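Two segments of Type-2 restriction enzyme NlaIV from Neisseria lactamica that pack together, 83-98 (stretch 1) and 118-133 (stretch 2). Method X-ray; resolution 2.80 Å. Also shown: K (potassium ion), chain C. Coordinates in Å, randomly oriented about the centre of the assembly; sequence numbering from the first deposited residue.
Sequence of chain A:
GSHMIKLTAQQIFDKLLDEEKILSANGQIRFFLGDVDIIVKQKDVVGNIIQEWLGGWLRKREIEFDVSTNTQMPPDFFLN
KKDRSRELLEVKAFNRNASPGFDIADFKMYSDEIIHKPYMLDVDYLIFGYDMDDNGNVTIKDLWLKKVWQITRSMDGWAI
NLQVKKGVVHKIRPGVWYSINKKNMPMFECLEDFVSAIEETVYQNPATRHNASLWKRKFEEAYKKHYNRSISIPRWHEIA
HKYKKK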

# COMPACT_ATOMS: atom_id res chain seq x y z
N ASP A 83 -0.78 27.05 22.28
CA ASP A 83 -1.58 26.19 23.16
C ASP A 83 -1.81 24.82 22.50
O ASP A 83 -2.73 24.64 21.71
CB ASP A 83 -2.92 26.86 23.51
CG ASP A 83 -3.60 26.25 24.73
OD1 ASP A 83 -3.13 25.23 25.28
OD2 ASP A 83 -4.64 26.81 25.16
N ARG A 84 -0.95 23.86 22.85
CA ARG A 84 -1.02 22.50 22.29
C ARG A 84 -1.96 21.56 23.07
O ARG A 84 -1.91 20.34 22.88
CB ARG A 84 0.39 21.91 22.15
CG ARG A 84 1.11 22.30 20.86
CD ARG A 84 2.01 21.19 20.31
NE ARG A 84 3.39 21.32 20.74
CZ ARG A 84 4.27 22.20 20.25
NH1 ARG A 84 3.92 23.07 19.30
NH2 ARG A 84 5.51 22.23 20.73
N SER A 85 -2.78 22.11 23.97
CA SER A 85 -3.85 21.36 24.61
C SER A 85 -5.24 21.74 24.08
O SER A 85 -6.22 21.12 24.47
CB SER A 85 -3.80 21.55 26.13
OG SER A 85 -3.97 22.91 26.49
N ARG A 86 -5.32 22.75 23.22
CA ARG A 86 -6.59 23.21 22.65
C ARG A 86 -6.46 23.35 21.14
O ARG A 86 -5.34 23.41 20.62
CB ARG A 86 -7.01 24.56 23.26
CG ARG A 86 -7.14 24.59 24.78
CD ARG A 86 -8.31 23.76 25.26
NE ARG A 86 -8.56 23.85 26.70
CZ ARG A 86 -7.84 23.25 27.66
NH1 ARG A 86 -6.76 22.53 27.37
NH2 ARG A 86 -8.19 23.40 28.94
N GLU A 87 -7.60 23.42 20.46
CA GLU A 87 -7.66 23.59 19.01
C GLU A 87 -6.92 22.45 18.28
O GLU A 87 -6.07 22.69 17.41
CB GLU A 87 -7.15 24.98 18.59
CG GLU A 87 -7.64 26.15 19.43
CD GLU A 87 -9.16 26.24 19.55
OE1 GLU A 87 -9.85 25.98 18.54
OE2 GLU A 87 -9.67 26.57 20.64
N LEU A 88 -7.25 21.21 18.65
CA LEU A 88 -6.59 20.00 18.15
C LEU A 88 -7.42 19.34 17.05
O LEU A 88 -8.63 19.16 17.21
CB LEU A 88 -6.37 19.01 19.29
CG LEU A 88 -5.69 19.56 20.55
CD1 LEU A 88 -5.56 18.48 21.61
CD2 LEU A 88 -4.33 20.14 20.21
N LEU A 89 -6.77 18.98 15.94
CA LEU A 89 -7.45 18.45 14.75
C LEU A 89 -6.92 17.07 14.35
O LEU A 89 -5.72 16.89 14.18
CB LEU A 89 -7.27 19.43 13.59
CG LEU A 89 -8.00 19.11 12.27
CD1 LEU A 89 -9.50 19.03 12.47
CD2 LEU A 89 -7.64 20.15 11.22
N GLU A 90 -7.84 16.11 14.22
CA GLU A 90 -7.55 14.78 13.66
C GLU A 90 -8.25 14.68 12.30
O GLU A 90 -9.44 14.98 12.20
CB GLU A 90 -8.06 13.68 14.61
CG GLU A 90 -7.77 12.24 14.17
CD GLU A 90 -6.36 11.75 14.44
OE1 GLU A 90 -5.53 12.53 14.96
OE2 GLU A 90 -6.08 10.57 14.15
N VAL A 91 -7.50 14.28 11.27
CA VAL A 91 -8.07 14.04 9.94
C VAL A 91 -8.28 12.55 9.74
O VAL A 91 -7.37 11.75 9.99
CB VAL A 91 -7.16 14.57 8.82
CG1 VAL A 91 -7.80 14.33 7.45
CG2 VAL A 91 -6.88 16.05 9.02
N LYS A 92 -9.48 12.19 9.28
CA LYS A 92 -9.85 10.81 8.97
C LYS A 92 -10.47 10.72 7.59
O LYS A 92 -11.14 11.65 7.14
CB LYS A 92 -10.84 10.27 10.01
CG LYS A 92 -10.27 10.11 11.41
CD LYS A 92 -9.09 9.16 11.40
CE LYS A 92 -8.74 8.64 12.78
NZ LYS A 92 -7.75 7.55 12.63
N ALA A 93 -10.24 9.60 6.91
CA ALA A 93 -10.78 9.36 5.58
C ALA A 93 -11.22 7.91 5.44
O ALA A 93 -10.54 7.00 5.92
CB ALA A 93 -9.76 9.72 4.52
N PHE A 94 -12.36 7.71 4.78
CA PHE A 94 -12.85 6.38 4.46
C PHE A 94 -13.62 6.40 3.14
O PHE A 94 -14.23 7.42 2.79
CB PHE A 94 -13.72 5.82 5.59
CG PHE A 94 -15.06 6.51 5.74
CD1 PHE A 94 -15.15 7.76 6.33
CD2 PHE A 94 -16.23 5.89 5.31
CE1 PHE A 94 -16.38 8.39 6.47
CE2 PHE A 94 -17.46 6.51 5.45
CZ PHE A 94 -17.53 7.77 6.04
N ASN A 95 -13.59 5.28 2.42
CA ASN A 95 -14.36 5.13 1.20
C ASN A 95 -15.84 5.12 1.56
O ASN A 95 -16.28 4.26 2.33
CB ASN A 95 -13.97 3.84 0.47
CG ASN A 95 -14.70 3.67 -0.85
OD1 ASN A 95 -15.72 2.99 -0.92
ND2 ASN A 95 -14.20 4.32 -1.89
N ARG A 96 -16.59 6.08 1.02
CA ARG A 96 -17.99 6.30 1.39
C ARG A 96 -18.93 5.13 1.05
O ARG A 96 -19.97 4.99 1.68
CB ARG A 96 -18.49 7.61 0.76
CG ARG A 96 -19.92 8.05 1.10
CD ARG A 96 -20.10 8.45 2.56
NE ARG A 96 -21.51 8.52 2.94
CZ ARG A 96 -22.28 7.47 3.22
NH1 ARG A 96 -21.82 6.22 3.16
NH2 ARG A 96 -23.56 7.67 3.56
N ASN A 97 -18.56 4.31 0.06
CA ASN A 97 -19.41 3.17 -0.36
C ASN A 97 -19.56 2.10 0.73
O ASN A 97 -20.61 1.47 0.83
CB ASN A 97 -18.88 2.51 -1.64
CG ASN A 97 -18.69 3.51 -2.78
OD1 ASN A 97 -17.63 3.55 -3.41
ND2 ASN A 97 -19.70 4.32 -3.04
N ALA A 98 -18.51 1.90 1.54
CA ALA A 98 -18.53 0.99 2.69
C ALA A 98 -18.53 1.75 4.02
O ALA A 98 -18.40 2.98 4.04
CB ALA A 98 -17.35 0.04 2.62
N PRO A 118 -6.78 14.86 29.52
CA PRO A 118 -8.24 14.85 29.27
C PRO A 118 -8.69 15.74 28.12
O PRO A 118 -9.72 15.46 27.49
CB PRO A 118 -8.83 15.39 30.58
CG PRO A 118 -7.79 15.14 31.60
CD PRO A 118 -6.47 15.26 30.90
N TYR A 119 -7.95 16.81 27.86
CA TYR A 119 -8.20 17.67 26.69
C TYR A 119 -8.18 16.97 25.32
O TYR A 119 -8.68 17.53 24.34
CB TYR A 119 -7.24 18.87 26.69
CG TYR A 119 -5.76 18.53 26.75
CD1 TYR A 119 -5.03 18.26 25.60
CD2 TYR A 119 -5.08 18.51 27.97
CE1 TYR A 119 -3.67 17.95 25.66
CE2 TYR A 119 -3.72 18.21 28.04
CZ TYR A 119 -3.03 17.93 26.89
OH TYR A 119 -1.69 17.64 26.95
N MET A 120 -7.62 15.76 25.25
CA MET A 120 -7.73 14.92 24.05
C MET A 120 -9.17 14.54 23.69
O MET A 120 -9.48 14.33 22.52
CB MET A 120 -6.88 13.65 24.18
CG MET A 120 -5.38 13.89 24.17
SD MET A 120 -4.82 14.74 22.68
CE MET A 120 -3.07 14.90 23.01
N LEU A 121 -10.06 14.48 24.68
CA LEU A 121 -11.48 14.21 24.43
C LEU A 121 -12.20 15.31 23.65
O LEU A 121 -13.29 15.07 23.12
CB LEU A 121 -12.22 13.96 25.74
CG LEU A 121 -11.76 12.73 26.54
CD1 LEU A 121 -12.21 12.81 27.99
CD2 LEU A 121 -12.26 11.45 25.89
N ASP A 122 -11.62 16.51 23.60
CA ASP A 122 -12.18 17.63 22.85
C ASP A 122 -11.51 17.82 21.48
O ASP A 122 -11.68 18.87 20.86
CB ASP A 122 -12.08 18.93 23.67
CG ASP A 122 -13.20 19.93 23.36
OD1 ASP A 122 -14.37 19.58 23.59
OD2 ASP A 122 -12.90 21.05 22.90
N VAL A 123 -10.75 16.82 21.02
CA VAL A 123 -10.18 16.85 19.66
C VAL A 123 -11.30 16.83 18.63
O VAL A 123 -12.29 16.10 18.80
CB VAL A 123 -9.22 15.66 19.40
CG1 VAL A 123 -8.81 15.60 17.93
CG2 VAL A 123 -7.98 15.75 20.28
N ASP A 124 -11.16 17.64 17.59
CA ASP A 124 -12.12 17.67 16.48
C ASP A 124 -11.65 16.72 15.38
O ASP A 124 -10.48 16.73 15.00
CB ASP A 124 -12.29 19.09 15.94
CG ASP A 124 -13.06 20.00 16.89
OD1 ASP A 124 -14.18 19.62 17.31
OD2 ASP A 124 -12.56 21.09 17.22
N TYR A 125 -12.59 15.91 14.89
CA TYR A 125 -12.32 14.94 13.82
C TYR A 125 -12.90 15.46 12.51
O TYR A 125 -14.12 15.48 12.35
CB TYR A 125 -12.91 13.57 14.16
CG TYR A 125 -12.17 12.86 15.26
CD1 TYR A 125 -12.33 13.23 16.59
CD2 TYR A 125 -11.31 11.80 14.98
CE1 TYR A 125 -11.65 12.58 17.61
CE2 TYR A 125 -10.63 11.14 15.99
CZ TYR A 125 -10.80 11.53 17.30
OH TYR A 125 -10.12 10.87 18.30
N LEU A 126 -12.03 15.91 11.60
CA LEU A 126 -12.43 16.29 10.25
C LEU A 126 -12.42 15.03 9.41
O LEU A 126 -11.35 14.51 9.09
CB LEU A 126 -11.48 17.35 9.68
CG LEU A 126 -11.81 17.91 8.28
CD1 LEU A 126 -13.11 18.69 8.30
CD2 LEU A 126 -10.66 18.77 7.78
N ILE A 127 -13.61 14.54 9.05
CA ILE A 127 -13.75 13.24 8.39
C ILE A 127 -14.18 13.39 6.93
O ILE A 127 -15.26 13.89 6.65
CB ILE A 127 -14.77 12.34 9.13
CG1 ILE A 127 -14.47 12.30 10.64
CG2 ILE A 127 -14.75 10.93 8.56
CD1 ILE A 127 -15.52 11.60 11.47
N PHE A 128 -13.33 12.92 6.01
CA PHE A 128 -13.63 12.91 4.57
C PHE A 128 -14.23 11.57 4.14
O PHE A 128 -13.54 10.55 4.17
CB PHE A 128 -12.35 13.15 3.75
CG PHE A 128 -11.75 14.51 3.94
CD1 PHE A 128 -10.96 14.79 5.05
CD2 PHE A 128 -11.93 15.50 2.99
CE1 PHE A 128 -10.38 16.04 5.21
CE2 PHE A 128 -11.36 16.76 3.14
CZ PHE A 128 -10.59 17.03 4.26
N GLY A 129 -15.50 11.58 3.73
CA GLY A 129 -16.12 10.43 3.07
C GLY A 129 -15.86 10.50 1.57
O GLY A 129 -16.62 11.15 0.85
N TYR A 130 -14.80 9.83 1.11
CA TYR A 130 -14.36 9.93 -0.29
C TYR A 130 -14.91 8.81 -1.18
O TYR A 130 -15.46 7.83 -0.69
CB TYR A 130 -12.83 9.99 -0.38
CG TYR A 130 -12.09 8.70 -0.07
CD1 TYR A 130 -11.88 7.74 -1.06
CD2 TYR A 130 -11.57 8.46 1.20
CE1 TYR A 130 -11.20 6.57 -0.78
CE2 TYR A 130 -10.88 7.29 1.48
CZ TYR A 130 -10.70 6.35 0.49
OH TYR A 130 -10.02 5.19 0.76
N ASP A 131 -14.74 8.99 -2.49
CA ASP A 131 -15.14 8.01 -3.51
C ASP A 131 -14.22 8.12 -4.72
O ASP A 131 -13.89 9.23 -5.15
CB ASP A 131 -16.59 8.25 -3.93
CG ASP A 131 -17.13 7.17 -4.88
OD1 ASP A 131 -16.74 7.16 -6.07
OD2 ASP A 131 -17.95 6.35 -4.43
N MET A 132 -13.80 6.97 -5.27
CA MET A 132 -13.04 6.93 -6.53
C MET A 132 -13.76 6.03 -7.54
O MET A 132 -14.00 4.85 -7.26
CB MET A 132 -11.61 6.44 -6.30
CG MET A 132 -10.69 6.70 -7.49
SD MET A 132 -8.93 6.46 -7.18
CE MET A 132 -8.83 4.67 -7.14
N ASP A 133 -14.09 6.59 -8.70
CA ASP A 133 -14.75 5.86 -9.80
C ASP A 133 -13.76 4.96 -10.56
O ASP A 133 -12.58 4.86 -10.19
CB ASP A 133 -15.51 6.83 -10.73
CG ASP A 133 -14.61 7.83 -11.48
OD1 ASP A 133 -13.39 7.58 -11.66
OD2 ASP A 133 -15.13 8.89 -11.90
K K C . -5.04 7.71 15.46
O HOH W 1 -8.44 20.00 23.44
O HOH W 2 -10.42 23.20 21.75
O HOH W 3 -8.90 20.32 20.83
O HOH W 4 -9.95 21.60 17.54
O HOH W 5 -5.13 4.59 15.57

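Strands 88-95 and 124-132 lie side by side and parallel, and their side chains alternate between two faces of the sheet. On one face, Leu 89 CD1 meets Leu 126 CB at 3.8 Å. Val 91 CG1 is 3.8 Å from Phe 128 CE1, and Ala 93 CB is 4.0 Å from Tyr 130 CD2. Each of these contacts runs diagonally, to the residue two beyond the bridge partner. On the other face, Phe 94 CE1 touches Ile 127 CG2 at 3.7 Å. The Phe 94 ring also lies over Gly 129 CA, where no side chain intervenes. Glu 90 CB sits over the face of the Tyr 125 ring, 4.1 Å from its centroid.

Eight backbone hydrogen bonds join the strands. They start with Asp 124 N to Leu 88 O (3.0 Å) and end with Arg 96 N to Tyr 130 O (2.7 Å). The even-numbered residues of stretch 1 make them all, as expected for a parallel pair.

Before the strands, Ser 85 CB makes a CH-pi contact over the face of the Tyr 119 ring, 3.4 Å from the centroid and almost on the ring normal (6° off). Water bridges this end: water 1 donates to Ser 85 O and Tyr 119 O, and water 3 links Leu 88 N to Asp 122 O. At the far end, Asn 97 approaches the carboxylate of Asp 131.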